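Local coordinates for putative acyl-CoA thioester hydrolase (Yersinia pestis KIM10+, PDB 5DM5), which probably hydrolyses acyl-CoA thioesters to coenzyme A and a free acid, and forms a hexamer of hot-dog-fold subunits, at residues 22-27 / 45-50; 51-56 / 125-130; 90-93 / 98-101. All coordinates share one frame; numbering follows the deposited sequence.

Contact 1: residues 22-27 / 45-50; sequences LVLRTL and MSQMDI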
loop_
_atom_site.group_PDB
_atom_site.type_symbol
_atom_site.label_atom_id
_atom_site.label_comp_id
_atom_site.label_asym_id
_atom_site.label_seq_id
_atom_site.Cartn_x
_atom_site.Cartn_y
_atom_site.Cartn_z
ATOM N N LEU B 22 -19.828 17.021 -2.006
ATOM C CA LEU B 22 -19.127 15.749 -1.988
ATOM C C LEU B 22 -17.679 15.997 -2.321
ATOM O O LEU B 22 -17.348 16.330 -3.435
ATOM C CB LEU B 22 -19.726 14.765 -2.988
ATOM C CG LEU B 22 -19.033 13.406 -3.123
ATOM C CD1 LEU B 22 -19.035 12.646 -1.813
ATOM C CD2 LEU B 22 -19.705 12.604 -4.195
ATOM N N VAL B 23 -16.817 15.888 -1.334
ATOM C CA VAL B 23 -15.401 16.076 -1.549
ATOM C C VAL B 23 -14.659 14.748 -1.752
ATOM O O VAL B 23 -13.638 14.704 -2.435
ATOM C CB VAL B 23 -14.795 16.869 -0.401
ATOM C CG1 VAL B 23 -15.130 18.336 -0.558
ATOM C CG2 VAL B 23 -15.301 16.337 0.926
ATOM N N LEU B 24 -15.132 13.681 -1.114
ATOM C CA LEU B 24 -14.480 12.376 -1.239
ATOM C C LEU B 24 -15.475 11.229 -1.350
ATOM O O LEU B 24 -16.494 11.224 -0.678
ATOM C CB LEU B 24 -13.553 12.168 -0.060
ATOM C CG LEU B 24 -12.141 11.723 -0.380
ATOM C CD1 LEU B 24 -11.476 11.562 0.929
ATOM C CD2 LEU B 24 -12.164 10.402 -1.096
ATOM N N ARG B 25 -15.206 10.270 -2.226
ATOM C CA ARG B 25 -16.125 9.159 -2.368
ATOM C C ARG B 25 -15.382 7.858 -2.637
ATOM O O ARG B 25 -14.981 7.600 -3.760
ATOM C CB ARG B 25 -17.074 9.458 -3.507
ATOM C CG ARG B 25 -18.436 8.871 -3.387
ATOM C CD ARG B 25 -19.223 9.305 -4.583
ATOM N NE ARG B 25 -20.652 9.368 -4.322
ATOM C CZ ARG B 25 -21.460 8.326 -4.352
ATOM N NH1 ARG B 25 -20.972 7.112 -4.543
ATOM N NH2 ARG B 25 -22.742 8.494 -4.116
ATOM N N THR B 26 -15.204 7.016 -1.636
ATOM C CA THR B 26 -14.412 5.813 -1.854
ATOM C C THR B 26 -15.155 4.564 -1.395
ATOM O O THR B 26 -16.224 4.652 -0.814
ATOM C CB THR B 26 -13.020 5.900 -1.149
ATOM O OG1 THR B 26 -13.175 6.297 0.215
ATOM C CG2 THR B 26 -12.137 6.913 -1.839
ATOM N N LEU B 27 -14.595 3.405 -1.715
ATOM C CA LEU B 27 -15.166 2.121 -1.349
ATOM C C LEU B 27 -14.457 1.555 -0.120
ATOM O O LEU B 27 -13.248 1.672 -0.002
ATOM C CB LEU B 27 -15.042 1.152 -2.512
ATOM C CG LEU B 27 -15.649 -0.217 -2.256
ATOM C CD1 LEU B 27 -17.147 -0.086 -2.224
ATOM C CD2 LEU B 27 -15.217 -1.212 -3.305
ATOM N N MET B 45 -11.264 8.692 9.520
ATOM C CA MET B 45 -10.671 10.012 9.781
ATOM C C MET B 45 -9.658 10.456 8.716
ATOM O O MET B 45 -9.559 11.644 8.434
ATOM C CB MET B 45 -10.010 10.060 11.161
ATOM C CG MET B 45 -10.923 9.681 12.324
ATOM S SD MET B 45 -10.188 9.863 13.975
ATOM C CE MET B 45 -8.799 8.750 13.897
ATOM N N SER B 46 -8.916 9.515 8.129
ATOM C CA SER B 46 -7.970 9.837 7.054
ATOM C C SER B 46 -8.750 10.453 5.911
ATOM O O SER B 46 -8.359 11.474 5.350
ATOM C CB SER B 46 -7.248 8.586 6.539
ATOM O OG SER B 46 -6.579 7.893 7.573
ATOM N N GLN B 47 -9.874 9.819 5.593
ATOM C CA GLN B 47 -10.792 10.289 4.563
ATOM C C GLN B 47 -11.442 11.622 4.910
ATOM O O GLN B 47 -11.646 12.438 4.033
ATOM C CB GLN B 47 -11.866 9.243 4.291
ATOM C CG GLN B 47 -11.265 7.985 3.748
ATOM C CD GLN B 47 -10.606 8.219 2.412
ATOM O OE1 GLN B 47 -11.276 8.261 1.378
ATOM N NE2 GLN B 47 -9.297 8.464 2.434
ATOM N N MET B 48 -11.814 11.837 6.166
ATOM C CA MET B 48 -12.385 13.129 6.521
ATOM C C MET B 48 -11.374 14.267 6.416
ATOM O O MET B 48 -11.708 15.361 5.986
ATOM C CB MET B 48 -12.993 13.108 7.922
ATOM C CG MET B 48 -14.037 12.028 8.113
ATOM S SD MET B 48 -14.898 12.048 9.698
ATOM C CE MET B 48 -15.801 13.577 9.565
ATOM N N ASP B 49 -10.146 14.038 6.847
ATOM C CA ASP B 49 -9.120 15.068 6.716
ATOM C C ASP B 49 -8.851 15.337 5.242
ATOM O O ASP B 49 -8.662 16.471 4.838
ATOM C CB ASP B 49 -7.843 14.674 7.445
ATOM C CG ASP B 49 -6.818 15.782 7.473
ATOM O OD1 ASP B 49 -5.735 15.580 8.041
ATOM O OD2 ASP B 49 -7.037 16.832 6.861
ATOM N N ILE B 50 -8.821 14.283 4.436
ATOM C CA ILE B 50 -8.623 14.465 3.001
ATOM C C ILE B 50 -9.736 15.261 2.365
ATOM O O ILE B 50 -9.515 16.288 1.726
ATOM C CB ILE B 50 -8.586 13.145 2.253
ATOM C CG1 ILE B 50 -7.354 12.341 2.609
ATOM C CG2 ILE B 50 -8.533 13.415 0.780
ATOM C CD1 ILE B 50 -7.291 11.009 1.935
#
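Leu24 and Thr26 of strand 22-27 face Gln47 and Ile50 of helix 45-50, strand and helix running roughly antiparallel (148°) with their axes 8.3 Å apart. The contact belongs to the hot-dog fold, in which an antiparallel sheet wraps a central helix, here touched by the strand at one border of the subunit's own sheet. Leu24 is also part of a classic beta bulge, where it and Val23 both face Cys86 of the neighbouring strand. Its CD1 lies between CG2 of Ile50, at 3.5 Å, and the backbone O and side-chain OE1 of Gln47, whose chain it crosses at about a right angle. Thr26 makes the polar contact, approaching Gln47 from the opposite direction. The glutamine chain bends at its second torsion (chi2 -63°), which carries the amide round toward the strand. At the margins other subunits join in: Leu24 packs on Arg25 of a second subunit, and Ile50 on Phe40 of a third. The one polar link between strand and helix is the hydrogen bond from Thr26 OG1 to Gln47 OE1, 3.0 Å long, with the hydroxyl standing 39° out of the amide carbonyl plane.

Contact 2: residues 51-56 / 125-130; sequences GGAIQA and FTYVAV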
loop_
_atom_site.group_PDB
_atom_site.type_symbol
_atom_site.label_atom_id
_atom_site.label_comp_id
_atom_site.label_asym_id
_atom_site.label_seq_id
_atom_site.Cartn_x
_atom_site.Cartn_y
_atom_site.Cartn_z
ATOM N N GLY B 51 -10.946 14.781 2.591
ATOM C CA GLY B 51 -12.141 15.367 2.043
ATOM C C GLY B 51 -12.262 16.820 2.416
ATOM O O GLY B 51 -12.641 17.625 1.588
ATOM N N GLY B 52 -11.932 17.180 3.650
ATOM C CA GLY B 52 -11.952 18.583 4.031
ATOM C C GLY B 52 -10.827 19.390 3.380
ATOM O O GLY B 52 -11.014 20.537 2.949
ATOM N N ALA B 53 -9.651 18.774 3.295
ATOM C CA ALA B 53 -8.481 19.433 2.746
ATOM C C ALA B 53 -8.693 19.841 1.308
ATOM O O ALA B 53 -8.159 20.854 0.855
ATOM C CB ALA B 53 -7.291 18.528 2.846
ATOM N N ILE B 54 -9.493 19.067 0.586
ATOM C CA ILE B 54 -9.792 19.406 -0.802
ATOM C C ILE B 54 -10.476 20.757 -0.911
ATOM O O ILE B 54 -9.971 21.699 -1.536
ATOM C CB ILE B 54 -10.710 18.355 -1.455
ATOM C CG1 ILE B 54 -9.990 17.008 -1.574
ATOM C CG2 ILE B 54 -11.174 18.824 -2.820
ATOM C CD1 ILE B 54 -10.815 15.920 -2.230
ATOM N N GLN B 55 -11.615 20.848 -0.250
ATOM C CA GLN B 55 -12.402 22.044 -0.291
ATOM C C GLN B 55 -11.663 23.236 0.279
ATOM O O GLN B 55 -11.791 24.344 -0.222
ATOM C CB GLN B 55 -13.704 21.776 0.422
ATOM C CG GLN B 55 -14.700 22.873 0.328
ATOM C CD GLN B 55 -16.061 22.350 0.646
ATOM O OE1 GLN B 55 -16.524 21.413 -0.002
ATOM N NE2 GLN B 55 -16.703 22.911 1.653
ATOM N N ALA B 56 -10.846 23.007 1.295
ATOM C CA ALA B 56 -10.011 24.085 1.832
ATOM C C ALA B 56 -9.000 24.597 0.796
ATOM O O ALA B 56 -8.756 25.785 0.714
ATOM C CB ALA B 56 -9.300 23.639 3.087
ATOM N N PHE B 125 -14.081 20.090 11.513
ATOM C CA PHE B 125 -12.667 20.226 11.237
ATOM C C PHE B 125 -12.169 21.639 11.091
ATOM O O PHE B 125 -12.853 22.463 10.514
ATOM C CB PHE B 125 -12.373 19.452 9.968
ATOM C CG PHE B 125 -12.172 18.004 10.205
ATOM C CD1 PHE B 125 -13.204 17.225 10.658
ATOM C CD2 PHE B 125 -10.947 17.423 9.957
ATOM C CE1 PHE B 125 -13.014 15.909 10.886
ATOM C CE2 PHE B 125 -10.758 16.101 10.172
ATOM C CZ PHE B 125 -11.790 15.338 10.639
ATOM N N THR B 126 -10.957 21.917 11.565
ATOM C CA THR B 126 -10.422 23.277 11.458
ATOM C C THR B 126 -9.080 23.292 10.744
ATOM O O THR B 126 -8.086 22.732 11.262
ATOM C CB THR B 126 -10.207 23.921 12.840
ATOM O OG1 THR B 126 -11.379 23.771 13.660
ATOM C CG2 THR B 126 -9.843 25.376 12.682
ATOM N N TYR B 127 -9.055 23.955 9.581
ATOM C CA TYR B 127 -7.855 24.054 8.724
ATOM C C TYR B 127 -7.388 25.494 8.682
ATOM O O TYR B 127 -8.155 26.407 8.987
ATOM C CB TYR B 127 -8.109 23.610 7.275
ATOM C CG TYR B 127 -8.585 22.198 7.072
ATOM C CD1 TYR B 127 -7.718 21.190 6.706
ATOM C CD2 TYR B 127 -9.922 21.893 7.209
ATOM C CE1 TYR B 127 -8.173 19.913 6.512
ATOM C CE2 TYR B 127 -10.381 20.631 7.021
ATOM C CZ TYR B 127 -9.513 19.637 6.674
ATOM O OH TYR B 127 -10.009 18.360 6.491
ATOM N N VAL B 128 -6.156 25.707 8.236
ATOM C CA VAL B 128 -5.611 27.059 8.161
ATOM C C VAL B 128 -4.775 27.399 6.906
ATOM O O VAL B 128 -3.783 26.726 6.639
ATOM C CB VAL B 128 -4.742 27.309 9.399
ATOM C CG1 VAL B 128 -3.905 28.564 9.227
ATOM C CG2 VAL B 128 -5.610 27.394 10.649
ATOM N N ALA B 129 -5.138 28.442 6.155
ATOM C CA ALA B 129 -4.336 28.798 4.990
ATOM C C ALA B 129 -2.974 29.312 5.437
ATOM O O ALA B 129 -2.866 30.318 6.140
ATOM C CB ALA B 129 -5.032 29.816 4.152
ATOM N N VAL B 130 -1.942 28.601 5.001
ATOM C CA VAL B 130 -0.564 28.889 5.338
ATOM C C VAL B 130 0.262 29.018 4.086
ATOM O O VAL B 130 -0.170 28.638 3.005
ATOM C CB VAL B 130 0.091 27.799 6.240
ATOM C CG1 VAL B 130 -0.694 27.592 7.527
ATOM C CG2 VAL B 130 0.259 26.485 5.477
#
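The central helix of the hot-dog fold rests on its sheet here, through Tyr127 of strand 125-129 and the glycine-containing turn of helix 51-56. These two segments run at 38° to each other, their axes 9.5 Å apart, a separation bridged by the Tyr127 side chain. With CG anti to the carbonyl carbon (chi1 -59°), the ring points back toward the start of the helix, against its N-to-C direction, and lays its hydroxyl end by Gly52. The CA of Gly52, which carries no side chain, lies 3.1 Å from Tyr127 OH. The backbone O of Gly52 lies over one face of the ring, 4.0 Å above its plane and displaced toward the rim. Two alanines supply the apolar contact: CB of Ala53 meets CE1 of Tyr127 at 4.0 Å, while CB of Ala56 approaches CG at 4.3 Å. The ring thus touches small residues over one turn of the helix. Its polar end is satisfied by the backbone O of Asp49, about a turn before Gly52, to which the hydroxyl is hydrogen-bonded. Ala53 N also lies near Tyr127 OH, at 3.2 Å, but the angle there is too poor for a hydrogen bond.

Contact 3: residues 90-93 / 98-101; sequences CIKT and ITIN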
loop_
_atom_site.group_PDB
_atom_site.type_symbol
_atom_site.label_atom_id
_atom_site.label_comp_id
_atom_site.label_asym_id
_atom_site.label_seq_id
_atom_site.Cartn_x
_atom_site.Cartn_y
_atom_site.Cartn_z
ATOM N N CYS B 90 -18.123 24.384 4.401
ATOM C CA CYS B 90 -17.473 25.448 5.159
ATOM C C CYS B 90 -18.547 26.180 5.950
ATOM O O CYS B 90 -19.702 26.235 5.529
ATOM C CB CYS B 90 -16.713 26.428 4.266
ATOM S SG CYS B 90 -15.885 27.739 5.214
ATOM N N ILE B 91 -18.177 26.698 7.117
ATOM C CA ILE B 91 -19.117 27.417 7.970
ATOM C C ILE B 91 -18.549 28.777 8.390
ATOM O O ILE B 91 -19.237 29.800 8.372
ATOM C CB ILE B 91 -19.482 26.595 9.219
ATOM C CG1 ILE B 91 -20.031 25.234 8.813
ATOM C CG2 ILE B 91 -20.523 27.309 10.044
ATOM C CD1 ILE B 91 -20.379 24.365 9.983
ATOM N N LYS B 92 -17.266 28.763 8.719
ATOM C CA LYS B 92 -16.548 29.896 9.273
ATOM C C LYS B 92 -15.323 30.208 8.458
ATOM O O LYS B 92 -14.717 29.338 7.857
ATOM C CB LYS B 92 -16.114 29.619 10.712
ATOM C CG LYS B 92 -15.233 30.701 11.336
ATOM C CD LYS B 92 -14.427 30.154 12.522
ATOM C CE LYS B 92 -13.425 31.170 13.083
ATOM N NZ LYS B 92 -12.609 30.586 14.183
ATOM N N THR B 93 -15.087 31.492 8.316
ATOM C CA THR B 93 -13.879 32.047 7.765
ATOM C C THR B 93 -13.325 33.061 8.785
ATOM O O THR B 93 -14.056 33.891 9.322
ATOM C CB THR B 93 -14.150 32.637 6.385
ATOM O OG1 THR B 93 -14.535 31.570 5.523
ATOM C CG2 THR B 93 -12.937 33.274 5.814
ATOM N N ILE B 98 -10.215 28.544 8.620
ATOM C CA ILE B 98 -11.405 27.895 8.048
ATOM C C ILE B 98 -12.035 26.737 8.845
ATOM O O ILE B 98 -11.395 25.700 9.042
ATOM C CB ILE B 98 -11.091 27.357 6.648
ATOM C CG1 ILE B 98 -10.568 28.494 5.784
ATOM C CG2 ILE B 98 -12.326 26.726 6.017
ATOM C CD1 ILE B 98 -10.208 28.061 4.404
ATOM N N THR B 99 -13.249 26.934 9.357
ATOM C CA THR B 99 -13.963 25.855 10.039
ATOM C C THR B 99 -14.973 25.151 9.123
ATOM O O THR B 99 -15.873 25.782 8.603
ATOM C CB THR B 99 -14.691 26.378 11.269
ATOM O OG1 THR B 99 -13.750 27.007 12.152
ATOM C CG2 THR B 99 -15.379 25.236 11.978
ATOM N N ILE B 100 -14.855 23.836 8.974
ATOM C CA ILE B 100 -15.697 23.066 8.054
ATOM C C ILE B 100 -16.328 21.837 8.685
ATOM O O ILE B 100 -15.620 20.990 9.207
ATOM C CB ILE B 100 -14.887 22.601 6.809
ATOM C CG1 ILE B 100 -14.424 23.808 5.988
ATOM C CG2 ILE B 100 -15.716 21.688 5.928
ATOM C CD1 ILE B 100 -13.637 23.444 4.759
ATOM N N ASN B 101 -17.648 21.715 8.568
ATOM C CA ASN B 101 -18.368 20.570 9.093
ATOM C C ASN B 101 -18.366 19.469 8.048
ATOM O O ASN B 101 -18.892 19.655 6.955
ATOM C CB ASN B 101 -19.808 20.936 9.444
ATOM C CG ASN B 101 -20.535 19.822 10.192
ATOM O OD1 ASN B 101 -20.369 19.654 11.403
ATOM N ND2 ASN B 101 -21.268 19.000 9.453
#
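Thr99 O is the acceptor on which this strand pair turns, taking hydrogen bonds from two successive backbone donors. Ile91 N reaches it at 2.9 Å, nearly along the C=O axis, and Lys92 N at 3.3 Å, in the carbonyl plane and on a lone pair. In return Thr99 N gives its hydrogen to Lys92 O at 3.2 Å, from a position 49° out of that carbonyl's plane. Two residues set against one make a classic beta bulge, here in the hairpin of strands 83-93 and 97-106, which belongs to the antiparallel sheet of the hot-dog fold. The bulge shifts the register by one: Cys90 pairs with Ile100 before it, Lys92 with Thr99 after it, then Thr93 with Ile98, a non-hydrogen-bonded pair. Backbone bonds of Ile98 with Tyr127 and of Ile100 with Phe125 tie strand 98-101 to its other neighbour; Asn101 bonds with Arg89, and Ile91 O weakly with a triethylene glycol, probably from the crystallisation liquor. On one face Cys90 SG touches CG2 of Ile98 at 3.8 Å, and Ile100 CG1 packs against Cys90 CA and CB. Ile91, at the bulge, lies alongside Asn101 and points the same way, CD1 meeting CB at 3.5 Å. Over the opposite face the extended chain of Lys92 crosses Thr99 obliquely, its CB 3.6 Å from Thr99 CB, while the ammonium end leads away from the strand.

How the contacts relate
Contacts 1 and 2 use successive parts of helix 43-60 against two different strands of one sheet, and they meet where Val23 packs on Gly51, Ile54 and Gln55, as well as through Asp49. Contact 2 is the buried one, made by an aromatic ring on small residues; contact 1 is partly buried, mixes an apolar touch with a side-chain hydrogen bond, and is bordered by other subunits. Contact 3 lies farther from the chain's centre, includes exposed residues and depends chiefly on backbone bonds between strands. It is nested in the loop closed by contact 2 and joined to it by the pairing of 98-101 with 125-130, whereas contacts 1 and 3 do not touch, their centres about 17 Å apart.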